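Side-chain contact in formylmethanofuran--tetrahydromethanopterin formyltransferase (Methanosarcina barkeri, PDB 1M5S), which probably catalyses the reversible transfer of a formyl group from formylmethanofuran to tetrahydromethanopterin, an early step in methanogenesis from carbon dioxide: residues R137-V142 / D148-E153. Residues are numbered along the deposited sequence; the frame is centred on the assembly and turned at random.
Sequences RKVYKV and DFLAEE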
ATOM      1  N   ARG A 137     -23.477 -23.443   2.191  1.00 34.89           N
ATOM      2  CA  ARG A 137     -22.184 -24.123   2.393  1.00 29.87           C
ATOM      3  C   ARG A 137     -22.049 -24.618   3.838  1.00 35.35           C
ATOM      4  O   ARG A 137     -22.446 -23.929   4.790  1.00 36.72           O
ATOM      5  CB  ARG A 137     -21.031 -23.158   2.115  1.00 37.38           C
ATOM      6  CG  ARG A 137     -20.907 -22.773   0.639  1.00 41.52           C
ATOM      7  CD  ARG A 137     -19.642 -21.963   0.347  1.00 34.37           C
ATOM      8  NE  ARG A 137     -19.666 -21.306  -0.968  1.00 31.45           N
ATOM      9  CZ  ARG A 137     -18.638 -21.315  -1.826  1.00 32.99           C
ATOM     10  NH1 ARG A 137     -17.494 -21.945  -1.525  1.00 34.41           N
ATOM     11  NH2 ARG A 137     -18.657 -20.717  -3.025  1.00 44.35           N
ATOM     12  N   LYS A 138     -21.515 -25.828   3.973  1.00 37.65           N
ATOM     13  CA  LYS A 138     -21.262 -26.449   5.267  1.00 34.05           C
ATOM     14  C   LYS A 138     -19.956 -25.932   5.866  1.00 30.68           C
ATOM     15  O   LYS A 138     -18.865 -26.206   5.348  1.00 30.56           O
ATOM     16  CB  LYS A 138     -21.197 -27.971   5.115  1.00 38.17           C
ATOM     17  CG  LYS A 138     -20.963 -28.719   6.419  1.00 44.10           C
ATOM     18  CD  LYS A 138     -21.108 -30.220   6.225  1.00 47.67           C
ATOM     19  CE  LYS A 138     -20.632 -30.983   7.446  1.00 53.71           C
ATOM     20  NZ  LYS A 138     -20.766 -32.459   7.252  1.00 61.46           N
ATOM     21  N   VAL A 139     -20.075 -25.288   7.027  1.00 31.97           N
ATOM     22  CA  VAL A 139     -18.965 -24.571   7.649  1.00 29.09           C
ATOM     23  C   VAL A 139     -18.755 -24.987   9.109  1.00 26.69           C
ATOM     24  O   VAL A 139     -19.708 -25.183   9.863  1.00 35.43           O
ATOM     25  CB  VAL A 139     -19.193 -23.038   7.583  1.00 28.73           C
ATOM     26  CG1 VAL A 139     -18.071 -22.307   8.302  1.00 35.44           C
ATOM     27  CG2 VAL A 139     -19.301 -22.591   6.141  1.00 31.55           C
ATOM     28  N   TYR A 140     -17.498 -25.051   9.516  1.00 24.43           N
ATOM     29  CA  TYR A 140     -17.127 -25.383  10.896  1.00 25.24           C
ATOM     30  C   TYR A 140     -16.700 -24.119  11.629  1.00 34.27           C
ATOM     31  O   TYR A 140     -15.961 -23.286  11.083  1.00 29.59           O
ATOM     32  CB  TYR A 140     -15.974 -26.385  10.917  1.00 28.10           C
ATOM     33  CG  TYR A 140     -16.420 -27.771  10.480  1.00 33.47           C
ATOM     34  CD1 TYR A 140     -17.137 -28.581  11.366  1.00 38.63           C
ATOM     35  CD2 TYR A 140     -16.117 -28.219   9.195  1.00 36.71           C
ATOM     36  CE1 TYR A 140     -17.574 -29.843  10.953  1.00 39.33           C
ATOM     37  CE2 TYR A 140     -16.560 -29.479   8.778  1.00 45.03           C
ATOM     38  CZ  TYR A 140     -17.291 -30.289   9.656  1.00 43.86           C
ATOM     39  OH  TYR A 140     -17.731 -31.507   9.246  1.00 45.08           O
ATOM     40  N   LYS A 141     -17.259 -23.937  12.823  1.00 28.43           N
ATOM     41  CA  LYS A 141     -16.886 -22.843  13.717  1.00 31.23           C
ATOM     42  C   LYS A 141     -15.811 -23.326  14.683  1.00 26.10           C
ATOM     43  O   LYS A 141     -16.026 -24.279  15.430  1.00 28.55           O
ATOM     44  CB  LYS A 141     -18.109 -22.378  14.514  1.00 29.83           C
ATOM     45  CG  LYS A 141     -18.780 -21.138  13.987  1.00 42.63           C
ATOM     46  CD  LYS A 141     -19.623 -20.486  15.078  1.00 43.58           C
ATOM     47  CE  LYS A 141     -21.051 -20.264  14.614  1.00 53.64           C
ATOM     48  NZ  LYS A 141     -21.915 -19.832  15.749  1.00 58.06           N
ATOM     49  N   VAL A 142     -14.688 -22.617  14.715  1.00 24.62           N
ATOM     50  CA  VAL A 142     -13.595 -22.921  15.627  1.00 26.03           C
ATOM     51  C   VAL A 142     -13.355 -21.700  16.530  1.00 28.18           C
ATOM     52  O   VAL A 142     -12.759 -20.706  16.102  1.00 24.43           O
ATOM     53  CB  VAL A 142     -12.291 -23.270  14.840  1.00 29.02           C
ATOM     54  CG1 VAL A 142     -11.164 -23.623  15.799  1.00 25.83           C
ATOM     55  CG2 VAL A 142     -12.557 -24.410  13.870  1.00 31.91           C
ATOM     56  N   ASP A 148     -14.850 -16.351  16.403  1.00 24.76           N
ATOM     57  CA  ASP A 148     -15.029 -17.656  15.762  1.00 25.40           C
ATOM     58  C   ASP A 148     -14.369 -17.658  14.378  1.00 27.96           C
ATOM     59  O   ASP A 148     -14.619 -16.765  13.561  1.00 25.94           O
ATOM     60  CB  ASP A 148     -16.521 -17.975  15.606  1.00 25.01           C
ATOM     61  CG  ASP A 148     -17.232 -18.173  16.942  1.00 31.18           C
ATOM     62  OD1 ASP A 148     -16.679 -18.862  17.828  1.00 34.87           O
ATOM     63  OD2 ASP A 148     -18.395 -17.726  17.069  1.00 33.21           O
ATOM     64  N   PHE A 149     -13.479 -18.619  14.142  1.00 24.35           N
ATOM     65  CA  PHE A 149     -12.926 -18.833  12.809  1.00 23.51           C
ATOM     66  C   PHE A 149     -13.849 -19.768  12.019  1.00 27.65           C
ATOM     67  O   PHE A 149     -14.235 -20.827  12.506  1.00 28.13           O
ATOM     68  CB  PHE A 149     -11.518 -19.427  12.910  1.00 28.84           C
ATOM     69  CG  PHE A 149     -10.925 -19.832  11.584  1.00 30.28           C
ATOM     70  CD1 PHE A 149     -10.702 -18.888  10.585  1.00 26.70           C
ATOM     71  CD2 PHE A 149     -10.573 -21.160  11.340  1.00 35.32           C
ATOM     72  CE1 PHE A 149     -10.137 -19.255   9.366  1.00 24.92           C
ATOM     73  CE2 PHE A 149     -10.004 -21.541  10.120  1.00 24.22           C
ATOM     74  CZ  PHE A 149      -9.787 -20.584   9.132  1.00 32.51           C
ATOM     75  N   LEU A 150     -14.271 -19.325  10.840  1.00 22.73           N
ATOM     76  CA  LEU A 150     -15.151 -20.116   9.990  1.00 26.23           C
ATOM     77  C   LEU A 150     -14.363 -20.763   8.850  1.00 27.97           C
ATOM     78  O   LEU A 150     -13.547 -20.109   8.204  1.00 19.61           O
ATOM     79  CB  LEU A 150     -16.272 -19.236   9.430  1.00 27.34           C
ATOM     80  CG  LEU A 150     -17.540 -19.049  10.279  1.00 32.41           C
ATOM     81  CD1 LEU A 150     -17.214 -18.976  11.753  1.00 33.24           C
ATOM     82  CD2 LEU A 150     -18.255 -17.792   9.835  1.00 25.42           C
ATOM     83  N   ALA A 151     -14.547 -22.070   8.674  1.00 24.27           N
ATOM     84  CA  ALA A 151     -13.869 -22.811   7.610  1.00 22.67           C
ATOM     85  C   ALA A 151     -14.819 -23.820   6.964  1.00 32.13           C
ATOM     86  O   ALA A 151     -15.286 -24.751   7.620  1.00 30.53           O
ATOM     87  CB  ALA A 151     -12.631 -23.533   8.169  1.00 17.49           C
ATOM     88  N   GLU A 152     -15.092 -23.643   5.675  1.00 29.77           N
ATOM     89  CA  GLU A 152     -15.889 -24.611   4.922  1.00 29.53           C
ATOM     90  C   GLU A 152     -15.275 -26.010   5.026  1.00 22.86           C
ATOM     91  O   GLU A 152     -14.059 -26.156   5.197  1.00 26.30           O
ATOM     92  CB  GLU A 152     -15.979 -24.195   3.455  1.00 31.74           C
ATOM     93  CG  GLU A 152     -16.869 -25.090   2.603  1.00 34.97           C
ATOM     94  CD  GLU A 152     -17.363 -24.403   1.342  1.00 39.94           C
ATOM     95  OE1 GLU A 152     -17.066 -23.205   1.152  1.00 32.70           O
ATOM     96  OE2 GLU A 152     -18.064 -25.059   0.541  1.00 36.58           O
ATOM     97  N   GLU A 153     -16.120 -27.036   4.957  1.00 30.60           N
ATOM     98  CA  GLU A 153     -15.662 -28.402   5.181  1.00 29.75           C
ATOM     99  C   GLU A 153     -14.521 -28.795   4.243  1.00 27.99           C
ATOM    100  O   GLU A 153     -13.484 -29.302   4.682  1.00 25.96           O
ATOM    101  CB  GLU A 153     -16.821 -29.379   5.011  1.00 38.97           C
ATOM    102  CG  GLU A 153     -16.400 -30.836   5.164  1.00 49.35           C
ATOM    103  CD  GLU A 153     -17.554 -31.797   5.017  1.00 51.80           C
ATOM    104  OE1 GLU A 153     -18.332 -31.658   4.044  1.00 54.69           O
ATOM    105  OE2 GLU A 153     -17.683 -32.685   5.887  1.00 59.99           O
TER
HETATM  106  O   HOH W   1     -20.128 -27.038   1.873  1.00 38.02           O
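Arg137 and Glu152 form a salt bridge at the open end of a beta hairpin, antiparallel strands 137-144 and 147-170. NH1 of Arg137 lies 3.0 Å from OE1 of Glu152, its N-H nearly straight (174°) to the syn lone pair. OE1 stays in the guanidinium plane although the carboxylate is turned 81° from it. Asn106 fixes the pair through both backbone polar groups, its O accepting from NH1 and its N donating to OE1. The other oxygen, OE2, accepts from a water that also takes the N-H of Lys138. A methionine in place of Arg137 would probably leave the Glu152 carboxylate without its countercharge and the Asn106 carbonyl without this donor. Paired backbone bonds join Tyr140 with Ala151 and Val142 with Phe149; beyond them, Glu153 N reaches Lys138 O at 2.9 Å. Lys138 NZ donates a weak, long bond to Glu153 OE2 (3.4 Å), a second salt bridge. CG of Glu153, anti to the backbone N (chi1 177°), comes in plane to the Tyr140 ring edge, 3.9 Å from CE2. On the opposite sheet face Val139 CG1 packs on Leu150 CB, and Lys141 runs alongside Leu150, its CG tight against CD1 at 3.5 Å.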